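Local coordinates for flavoprotein (Thermotoga maritima, PDB 5V8S) that probably acts as an oxidoreductase that carries electrons between an FMN-binding flavodoxin-like domain and a di-iron centre in a metallo-beta-lactamase-like domain, at residues 40-50 with 205-213; 56-65 with 81-90. The protein carries 1 engineered substitution. All coordinates share one frame; numbering follows the deposited sequence.

Contact 1 (40-50 with 205-213); sequences FEAVWEIPEGI and HVTKYIVTV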
loop_
_atom_site.group_PDB
_atom_site.type_symbol
_atom_site.label_atom_id
_atom_site.label_comp_id
_atom_site.label_asym_id
_atom_site.label_seq_id
_atom_site.Cartn_x
_atom_site.Cartn_y
_atom_site.Cartn_z
ATOM N N PHE A 40 -3.263 5.017 -11.834
ATOM C CA PHE A 40 -2.966 6.352 -12.316
ATOM C C PHE A 40 -1.877 6.980 -11.463
ATOM O O PHE A 40 -1.867 6.838 -10.238
ATOM C CB PHE A 40 -4.226 7.214 -12.321
ATOM C CG PHE A 40 -4.117 8.405 -13.220
ATOM C CD1 PHE A 40 -4.015 8.215 -14.575
ATOM C CD2 PHE A 40 -4.092 9.689 -12.702
ATOM C CE1 PHE A 40 -3.882 9.294 -15.432
ATOM C CE2 PHE A 40 -3.951 10.781 -13.549
ATOM C CZ PHE A 40 -3.867 10.569 -14.920
ATOM N N GLU A 41 -0.951 7.679 -12.122
ATOM C CA GLU A 41 0.242 8.199 -11.463
ATOM C C GLU A 41 1.066 7.074 -10.807
ATOM O O GLU A 41 1.839 7.331 -9.883
ATOM C CB GLU A 41 -0.100 9.280 -10.417
ATOM C CG GLU A 41 -0.723 10.550 -10.975
ATOM C CD GLU A 41 -1.128 11.582 -9.896
ATOM O OE1 GLU A 41 -1.353 11.221 -8.716
ATOM O OE2 GLU A 41 -1.182 12.781 -10.231
ATOM N N ALA A 42 0.893 5.829 -11.267
ATOM C CA ALA A 42 1.504 4.645 -10.662
ATOM C C ALA A 42 1.087 4.457 -9.210
ATOM O O ALA A 42 1.815 3.855 -8.427
ATOM C CB ALA A 42 3.030 4.629 -10.810
ATOM N N VAL A 43 -0.089 4.949 -8.821
ATOM C CA VAL A 43 -0.575 4.694 -7.467
ATOM C C VAL A 43 -2.082 4.475 -7.332
ATOM O O VAL A 43 -2.493 3.619 -6.541
ATOM C CB VAL A 43 -0.046 5.728 -6.453
ATOM C CG1 VAL A 43 -0.314 7.092 -6.896
ATOM C CG2 VAL A 43 -0.637 5.507 -5.043
ATOM N N TRP A 44 -2.918 5.229 -8.053
ATOM C CA TRP A 44 -4.362 5.221 -7.792
ATOM C C TRP A 44 -5.047 4.125 -8.600
ATOM O O TRP A 44 -5.022 4.129 -9.829
ATOM C CB TRP A 44 -4.991 6.587 -8.066
ATOM C CG TRP A 44 -4.227 7.685 -7.444
ATOM C CD1 TRP A 44 -3.615 8.710 -8.100
ATOM C CD2 TRP A 44 -3.961 7.887 -6.052
ATOM N NE1 TRP A 44 -2.969 9.522 -7.206
ATOM C CE2 TRP A 44 -3.157 9.035 -5.943
ATOM C CE3 TRP A 44 -4.293 7.184 -4.889
ATOM C CZ2 TRP A 44 -2.682 9.508 -4.714
ATOM C CZ3 TRP A 44 -3.823 7.660 -3.657
ATOM C CH2 TRP A 44 -3.022 8.811 -3.590
ATOM N N GLU A 45 -5.657 3.181 -7.900
ATOM C CA GLU A 45 -6.329 2.053 -8.541
ATOM C C GLU A 45 -7.525 2.527 -9.363
ATOM O O GLU A 45 -8.497 3.050 -8.810
ATOM C CB GLU A 45 -6.808 1.098 -7.457
ATOM C CG GLU A 45 -5.720 0.642 -6.478
ATOM C CD GLU A 45 -5.612 1.495 -5.177
ATOM O OE1 GLU A 45 -5.923 2.719 -5.185
ATOM O OE2 GLU A 45 -5.196 0.923 -4.144
ATOM N N ILE A 46 -7.463 2.313 -10.678
ATOM C CA ILE A 46 -8.539 2.716 -11.592
ATOM C C ILE A 46 -8.891 1.561 -12.524
ATOM O O ILE A 46 -8.622 1.620 -13.729
ATOM C CB ILE A 46 -8.198 4.013 -12.366
ATOM C CG1 ILE A 46 -6.840 3.932 -13.091
ATOM C CG2 ILE A 46 -8.215 5.186 -11.421
ATOM C CD1 ILE A 46 -6.709 5.036 -14.200
ATOM N N PRO A 47 -9.521 0.503 -12.019
ATOM C CA PRO A 47 -10.015 -0.549 -12.922
ATOM C C PRO A 47 -10.973 -0.033 -13.987
ATOM O O PRO A 47 -11.141 -0.694 -15.026
ATOM C CB PRO A 47 -10.712 -1.540 -11.974
ATOM C CG PRO A 47 -10.977 -0.757 -10.738
ATOM C CD PRO A 47 -9.885 0.257 -10.617
ATOM N N GLU A 48 -11.609 1.121 -13.761
ATOM C CA GLU A 48 -12.541 1.679 -14.730
ATOM C C GLU A 48 -11.851 2.413 -15.871
ATOM O O GLU A 48 -12.535 2.809 -16.829
ATOM C CB GLU A 48 -13.484 2.658 -14.040
ATOM C CG GLU A 48 -12.828 3.916 -13.488
ATOM C CD GLU A 48 -12.390 3.815 -12.026
ATOM O OE1 GLU A 48 -11.750 2.804 -11.634
ATOM O OE2 GLU A 48 -12.710 4.759 -11.263
ATOM N N GLY A 49 -10.539 2.653 -15.782
ATOM C CA GLY A 49 -9.820 3.325 -16.846
ATOM C C GLY A 49 -9.973 4.835 -16.825
ATOM O O GLY A 49 -10.632 5.443 -15.972
ATOM N N ILE A 50 -9.348 5.448 -17.826
ATOM C CA ILE A 50 -9.356 6.891 -18.008
ATOM C C ILE A 50 -9.167 7.162 -19.488
ATOM O O ILE A 50 -8.481 6.411 -20.188
ATOM C CB ILE A 50 -8.259 7.565 -17.154
ATOM C CG1 ILE A 50 -8.452 9.086 -17.120
ATOM C CG2 ILE A 50 -6.858 7.161 -17.648
ATOM C CD1 ILE A 50 -7.405 9.836 -16.281
ATOM N N HIS A 205 -16.935 8.938 -10.165
ATOM C CA HIS A 205 -15.599 8.801 -10.735
ATOM C C HIS A 205 -14.917 10.151 -10.941
ATOM O O HIS A 205 -13.679 10.204 -10.979
ATOM C CB HIS A 205 -15.648 8.003 -12.033
ATOM C CG HIS A 205 -16.181 6.614 -11.854
ATOM N ND1 HIS A 205 -15.379 5.551 -11.495
ATOM C CD2 HIS A 205 -17.439 6.122 -11.956
ATOM C CE1 HIS A 205 -16.126 4.464 -11.379
ATOM N NE2 HIS A 205 -17.380 4.784 -11.653
ATOM N N VAL A 206 -15.694 11.230 -11.075
ATOM C CA VAL A 206 -15.125 12.574 -11.036
ATOM C C VAL A 206 -14.613 12.876 -9.638
ATOM O O VAL A 206 -13.497 13.367 -9.467
ATOM C CB VAL A 206 -16.165 13.613 -11.493
ATOM C CG1 VAL A 206 -15.611 15.028 -11.325
ATOM C CG2 VAL A 206 -16.551 13.344 -12.928
ATOM N N THR A 207 -15.399 12.540 -8.610
ATOM C CA THR A 207 -14.936 12.766 -7.246
ATOM C C THR A 207 -13.636 12.017 -6.988
ATOM O O THR A 207 -12.702 12.560 -6.386
ATOM C CB THR A 207 -16.000 12.311 -6.255
ATOM O OG1 THR A 207 -17.187 13.069 -6.505
ATOM C CG2 THR A 207 -15.530 12.564 -4.829
ATOM N N LYS A 208 -13.566 10.761 -7.428
ATOM C CA LYS A 208 -12.354 9.967 -7.247
ATOM C C LYS A 208 -11.148 10.636 -7.899
ATOM O O LYS A 208 -10.060 10.675 -7.314
ATOM C CB LYS A 208 -12.588 8.580 -7.837
ATOM C CG LYS A 208 -11.505 7.557 -7.555
ATOM C CD LYS A 208 -11.914 6.236 -8.220
ATOM C CE LYS A 208 -10.888 5.148 -8.129
ATOM N NZ LYS A 208 -11.390 3.899 -8.789
ATOM N N TYR A 209 -11.327 11.157 -9.120
ATOM C CA TYR A 209 -10.278 11.892 -9.825
ATOM C C TYR A 209 -9.879 13.155 -9.065
ATOM O O TYR A 209 -8.690 13.431 -8.868
ATOM C CB TYR A 209 -10.778 12.241 -11.237
ATOM C CG TYR A 209 -9.788 13.051 -12.024
ATOM C CD1 TYR A 209 -8.776 12.427 -12.733
ATOM C CD2 TYR A 209 -9.857 14.450 -12.060
ATOM C CE1 TYR A 209 -7.853 13.165 -13.458
ATOM C CE2 TYR A 209 -8.940 15.178 -12.766
ATOM C CZ TYR A 209 -7.936 14.526 -13.456
ATOM O OH TYR A 209 -7.012 15.266 -14.160
ATOM N N ILE A 210 -10.859 13.949 -8.635
ATOM C CA ILE A 210 -10.551 15.175 -7.906
ATOM C C ILE A 210 -9.673 14.880 -6.707
ATOM O O ILE A 210 -8.639 15.521 -6.495
ATOM C CB ILE A 210 -11.838 15.899 -7.469
ATOM C CG1 ILE A 210 -12.602 16.430 -8.667
ATOM C CG2 ILE A 210 -11.489 17.038 -6.531
ATOM C CD1 ILE A 210 -14.027 16.864 -8.318
ATOM N N VAL A 211 -10.104 13.946 -5.867
ATOM C CA VAL A 211 -9.393 13.727 -4.610
ATOM C C VAL A 211 -7.991 13.186 -4.877
ATOM O O VAL A 211 -6.998 13.685 -4.327
ATOM C CB VAL A 211 -10.190 12.818 -3.657
ATOM C CG1 VAL A 211 -9.403 12.612 -2.351
ATOM C CG2 VAL A 211 -11.572 13.408 -3.334
ATOM N N THR A 212 -7.887 12.163 -5.731
ATOM C CA THR A 212 -6.596 11.523 -5.960
ATOM C C THR A 212 -5.607 12.428 -6.679
ATOM O O THR A 212 -4.423 12.427 -6.333
ATOM C CB THR A 212 -6.722 10.185 -6.698
ATOM O OG1 THR A 212 -7.357 10.352 -7.971
ATOM C CG2 THR A 212 -7.460 9.151 -5.838
ATOM N N VAL A 213 -6.061 13.193 -7.677
ATOM C CA VAL A 213 -5.145 13.989 -8.504
ATOM C C VAL A 213 -4.994 15.412 -7.985
ATOM O O VAL A 213 -3.884 15.955 -7.949
ATOM C CB VAL A 213 -5.613 13.953 -9.971
ATOM C CG1 VAL A 213 -4.745 14.840 -10.858
ATOM C CG2 VAL A 213 -5.606 12.531 -10.486
HETATM O O HOH W 1 -1.492 14.563 -7.991
#
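From Trp-44 to Glu-48 the chain runs back along helix 205-213, from Thr-212 (CA to CA 6.9 Å) to His-205. Trp-44 lays its indole on the helix: CB of Thr-212 stands 3.5 Å from the centroid of the five-membered ring, 7° off its normal, a CH-pi contact, and CG1 of Val-43 covers the opposite face. Threonine suits the place because its OG1 turns back to Lys-208 O at 2.8 Å, leaving carbon to meet the ring. Indole NE1 binds Glu-41 OE1 at 2.8 Å, and that oxygen also bonds Tyr-330 of the second subunit. Beside the indole, Phe-40 meets Val-213 (CE2 to CG2 3.9 Å).

At the other end the fully extended Lys-208 brings NZ to Glu-45 O (3.0 Å) and to Glu-48 OE2 (2.9 Å), using the syn lone pair of the latter in a salt bridge; its second anionic partner, Glu-312, belongs to helix 310-316 of the flavodoxin-like part, whose Leu-314 packs on Trp-44. Glu-48 holds CG between its backbone N and carbonyl carbon (chi1 66°) and bends at chi2, folding the carboxylate back to the helix. OE2 also accepts a hydrogen bond from ND1 of His-205 (2.8 Å, N-H...O 150°), lying in the imidazole plane while ND1 sits above the carboxylate plane.

Ile-50, which touches His-240, approaches the ring of Tyr-209, which touches Asp-180; His-240 and Asp-180 belong to the mu-oxo-diiron pocket. A classic beta bulge, Val-43 and Trp-44 opposite Phe-40, places the indole; its CH-pi contact and the bonds of Lys-208 and His-205 join loop to helix where the flavodoxin-like and metallo-beta-lactamase-like parts meet.

Contact 2 (56-65 with 81-90); sequences LVKLNGANVL and LSKIVDPKEI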
loop_
_atom_site.group_PDB
_atom_site.type_symbol
_atom_site.label_atom_id
_atom_site.label_comp_id
_atom_site.label_asym_id
_atom_site.label_seq_id
_atom_site.Cartn_x
_atom_site.Cartn_y
_atom_site.Cartn_z
ATOM N N LEU A 56 -9.127 19.558 -31.845
ATOM C CA LEU A 56 -8.644 20.283 -33.015
ATOM C C LEU A 56 -9.675 21.335 -33.402
ATOM O O LEU A 56 -10.851 21.011 -33.607
ATOM C CB LEU A 56 -8.400 19.341 -34.199
ATOM C CG LEU A 56 -7.861 20.043 -35.456
ATOM C CD1 LEU A 56 -6.390 20.383 -35.276
ATOM C CD2 LEU A 56 -8.070 19.189 -36.694
ATOM N N VAL A 57 -9.228 22.584 -33.520
ATOM C CA VAL A 57 -10.087 23.691 -33.924
ATOM C C VAL A 57 -9.641 24.105 -35.316
ATOM O O VAL A 57 -8.507 24.550 -35.492
ATOM C CB VAL A 57 -10.011 24.885 -32.952
ATOM C CG1 VAL A 57 -11.136 25.877 -33.253
ATOM C CG2 VAL A 57 -10.081 24.417 -31.500
ATOM N N LYS A 58 -10.523 23.960 -36.302
ATOM C CA LYS A 58 -10.208 24.306 -37.680
ATOM C C LYS A 58 -10.828 25.658 -37.978
ATOM O O LYS A 58 -12.053 25.808 -37.928
ATOM C CB LYS A 58 -10.724 23.235 -38.640
ATOM C CG LYS A 58 -10.089 21.872 -38.369
ATOM C CD LYS A 58 -10.454 20.829 -39.424
ATOM C CE LYS A 58 -9.559 20.912 -40.653
ATOM N NZ LYS A 58 -9.887 19.837 -41.657
ATOM N N LEU A 59 -9.980 26.635 -38.264
ATOM C CA LEU A 59 -10.394 28.020 -38.464
ATOM C C LEU A 59 -9.934 28.508 -39.833
ATOM O O LEU A 59 -9.240 27.811 -40.577
ATOM C CB LEU A 59 -9.807 28.899 -37.350
ATOM C CG LEU A 59 -10.175 28.440 -35.931
ATOM C CD1 LEU A 59 -9.281 29.069 -34.875
ATOM C CD2 LEU A 59 -11.650 28.775 -35.649
ATOM N N ASN A 60 -10.346 29.726 -40.164
ATOM C CA ASN A 60 -9.917 30.381 -41.396
ATOM C C ASN A 60 -8.504 30.890 -41.157
ATOM O O ASN A 60 -8.298 31.873 -40.445
ATOM C CB ASN A 60 -10.872 31.515 -41.746
ATOM C CG ASN A 60 -10.425 32.309 -42.949
ATOM O OD1 ASN A 60 -9.528 31.911 -43.695
ATOM N ND2 ASN A 60 -11.066 33.443 -43.154
ATOM N N GLY A 61 -7.523 30.195 -41.725
ATOM C CA GLY A 61 -6.141 30.594 -41.619
ATOM C C GLY A 61 -5.362 29.910 -40.512
ATOM O O GLY A 61 -4.177 30.210 -40.339
ATOM N N ALA A 62 -5.973 28.993 -39.766
ATOM C CA ALA A 62 -5.271 28.362 -38.665
ATOM C C ALA A 62 -5.909 27.014 -38.386
ATOM O O ALA A 62 -7.105 26.821 -38.601
ATOM C CB ALA A 62 -5.333 29.220 -37.397
ATOM N N ASN A 63 -5.093 26.082 -37.908
ATOM C CA ASN A 63 -5.577 24.821 -37.363
ATOM C C ASN A 63 -4.892 24.644 -36.021
ATOM O O ASN A 63 -3.655 24.571 -35.955
ATOM C CB ASN A 63 -5.280 23.623 -38.276
ATOM C CG ASN A 63 -6.105 23.624 -39.547
ATOM O OD1 ASN A 63 -7.337 23.664 -39.513
ATOM N ND2 ASN A 63 -5.419 23.580 -40.684
ATOM N N VAL A 64 -5.688 24.595 -34.958
ATOM C CA VAL A 64 -5.191 24.677 -33.583
ATOM C C VAL A 64 -5.431 23.337 -32.895
ATOM O O VAL A 64 -6.579 22.949 -32.653
ATOM C CB VAL A 64 -5.870 25.812 -32.807
ATOM C CG1 VAL A 64 -5.265 25.950 -31.405
ATOM C CG2 VAL A 64 -5.794 27.126 -33.588
ATOM N N LEU A 65 -4.348 22.645 -32.556
ATOM C CA LEU A 65 -4.416 21.423 -31.760
ATOM C C LEU A 65 -4.300 21.790 -30.289
ATOM O O LEU A 65 -3.458 22.609 -29.915
ATOM C CB LEU A 65 -3.274 20.484 -32.135
ATOM C CG LEU A 65 -3.143 19.221 -31.290
ATOM C CD1 LEU A 65 -4.332 18.306 -31.516
ATOM C CD2 LEU A 65 -1.836 18.526 -31.650
ATOM N N LEU A 81 -5.325 11.730 -35.812
ATOM C CA LEU A 81 -5.276 13.134 -36.206
ATOM C C LEU A 81 -5.283 13.287 -37.725
ATOM O O LEU A 81 -5.940 14.189 -38.268
ATOM C CB LEU A 81 -4.011 13.765 -35.620
ATOM C CG LEU A 81 -3.762 15.239 -35.922
ATOM C CD1 LEU A 81 -4.878 16.107 -35.357
ATOM C CD2 LEU A 81 -2.421 15.650 -35.358
ATOM N N SER A 82 -4.553 12.418 -38.426
ATOM C CA SER A 82 -4.409 12.536 -39.872
ATOM C C SER A 82 -5.711 12.267 -40.606
ATOM O O SER A 82 -5.814 12.586 -41.797
ATOM C CB SER A 82 -3.349 11.556 -40.374
ATOM O OG SER A 82 -2.077 11.833 -39.807
ATOM N N LYS A 83 -6.696 11.670 -39.944
ATOM C CA LYS A 83 -7.974 11.424 -40.596
ATOM C C LYS A 83 -8.829 12.681 -40.674
ATOM O O LYS A 83 -9.739 12.745 -41.510
ATOM C CB LYS A 83 -8.733 10.303 -39.880
ATOM C CG LYS A 83 -8.026 8.945 -39.911
ATOM C CD LYS A 83 -8.869 7.874 -39.231
ATOM C CE LYS A 83 -8.120 6.557 -39.072
ATOM N NZ LYS A 83 -8.947 5.519 -38.374
ATOM N N ILE A 84 -8.542 13.688 -39.849
ATOM C CA ILE A 84 -9.327 14.919 -39.832
ATOM C C ILE A 84 -8.549 16.144 -40.296
ATOM O O ILE A 84 -9.166 17.198 -40.519
ATOM C CB ILE A 84 -9.968 15.170 -38.454
ATOM C CG1 ILE A 84 -8.889 15.309 -37.384
ATOM C CG2 ILE A 84 -10.915 14.039 -38.112
ATOM C CD1 ILE A 84 -9.418 15.734 -36.047
ATOM N N VAL A 85 -7.229 16.050 -40.453
ATOM C CA VAL A 85 -6.442 17.162 -40.970
ATOM C C VAL A 85 -5.108 16.617 -41.447
ATOM O O VAL A 85 -4.564 15.671 -40.867
ATOM C CB VAL A 85 -6.266 18.270 -39.898
ATOM C CG1 VAL A 85 -5.409 17.774 -38.731
ATOM C CG2 VAL A 85 -5.657 19.513 -40.505
ATOM N N ASP A 86 -4.586 17.205 -42.515
ATOM C CA ASP A 86 -3.192 16.980 -42.858
ATOM C C ASP A 86 -2.357 17.628 -41.763
ATOM O O ASP A 86 -2.421 18.854 -41.601
ATOM C CB ASP A 86 -2.885 17.624 -44.210
ATOM C CG ASP A 86 -1.501 17.264 -44.741
ATOM O OD1 ASP A 86 -0.566 17.061 -43.936
ATOM O OD2 ASP A 86 -1.347 17.199 -45.979
ATOM N N PRO A 87 -1.603 16.868 -40.969
ATOM C CA PRO A 87 -0.830 17.498 -39.881
ATOM C C PRO A 87 0.040 18.649 -40.348
ATOM O O PRO A 87 0.304 19.584 -39.582
ATOM C CB PRO A 87 -0.000 16.332 -39.326
ATOM C CG PRO A 87 -0.800 15.109 -39.675
ATOM C CD PRO A 87 -1.424 15.409 -41.007
ATOM N N LYS A 88 0.474 18.618 -41.606
ATOM C CA LYS A 88 1.285 19.698 -42.148
ATOM C C LYS A 88 0.540 21.027 -42.163
ATOM O O LYS A 88 1.176 22.081 -42.260
ATOM C CB LYS A 88 1.721 19.332 -43.563
ATOM C CG LYS A 88 2.690 18.185 -43.611
ATOM C CD LYS A 88 3.258 18.003 -45.002
ATOM C CE LYS A 88 2.182 17.527 -45.974
ATOM N NZ LYS A 88 2.740 17.228 -47.314
ATOM N N GLU A 89 -0.787 21.000 -42.066
ATOM C CA GLU A 89 -1.603 22.205 -42.027
ATOM C C GLU A 89 -1.875 22.681 -40.607
ATOM O O GLU A 89 -2.602 23.658 -40.422
ATOM C CB GLU A 89 -2.943 21.958 -42.731
ATOM C CG GLU A 89 -2.835 21.346 -44.128
ATOM C CD GLU A 89 -2.686 22.379 -45.227
ATOM O OE1 GLU A 89 -2.973 23.574 -44.983
ATOM O OE2 GLU A 89 -2.285 21.990 -46.348
ATOM N N ILE A 90 -1.325 22.010 -39.595
ATOM C CA ILE A 90 -1.436 22.517 -38.234
ATOM C C ILE A 90 -0.522 23.724 -38.063
ATOM O O ILE A 90 0.652 23.707 -38.458
ATOM C CB ILE A 90 -1.129 21.410 -37.210
ATOM C CG1 ILE A 90 -2.249 20.360 -37.247
ATOM C CG2 ILE A 90 -0.990 22.002 -35.805
ATOM C CD1 ILE A 90 -1.940 19.120 -36.452
#
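The amide of Asn-63 has Glu-89 O at its edge and a methyl of Val-85 against one face. Its ND2 reaches Glu-89 O at 2.8 Å with an almost straight N-H...O angle of 172°; the oxygen lies in the amide plane, whereas ND2 stands well above the plane of the carbonyl. CG2 of Val-85 sits 4.1 Å from ND2, roughly perpendicular to the amide, and so backs the group that makes the bond. The side chain of Glu-89 runs alongside, pointing the same way, with its carboxylate turned nearly at right angles to the amide. Asparagine fits here because it is short enough to bond a backbone that passes close to the strand, where Ile-90 CG2 also lies 3.7 Å from Asn-63 O.

On the neighbouring strand of the hairpin, Lys-58 bends at chi3 (84°) and brings NZ to Ile-84 O at 3.0 Å, nearly along the C=O axis (161°); its aliphatic part slides past Val-85. Farther from the hairpin turn, Leu-56 sets CD2 against CG1 of Val-85 (3.6 Å) and CD1 of Ile-84 (3.8 Å). Leu-65 and Leu-81 continue the apolar layer more loosely, their CD1 atoms 4.5 Å apart, and Leu-30 of strand 26-34 also packs on Leu-81. The branched side chains of Leu-56, Ile-84 and Val-85 suit an apolar layer between the sheet and the chain that leaves the helix.

The contact belongs to the beta-alpha-beta unit of strand 62-66, helix 74-82 and strand 92-94. Chemically, Lys-58 gives a charged donor and Asn-63 a neutral one, both to main-chain oxygens, so the bonds depend on the backbone path of 81-90 and not on its side chains, and the segments share no salt bridge.

Overall arrangement
From the N terminus the chain reaches 40-50 first, the opening half of contact 1, and runs into strand 50-59. That strand and its hairpin partner 62-66 supply the first half of contact 2, which closes a short loop when the chain from the end of helix 74-82 onward, 81-90, comes back against the hairpin. The chain then builds much of the metallo-beta-lactamase-like domain before helix 196-214 returns to close contact 1. Contact 2 nests within the much longer loop of contact 1, and the two do not cross. Their centres lie 31 Å apart: contact 1 ties a loop to a helix near the middle of the chain, contact 2 a sheet to its crossover at the periphery.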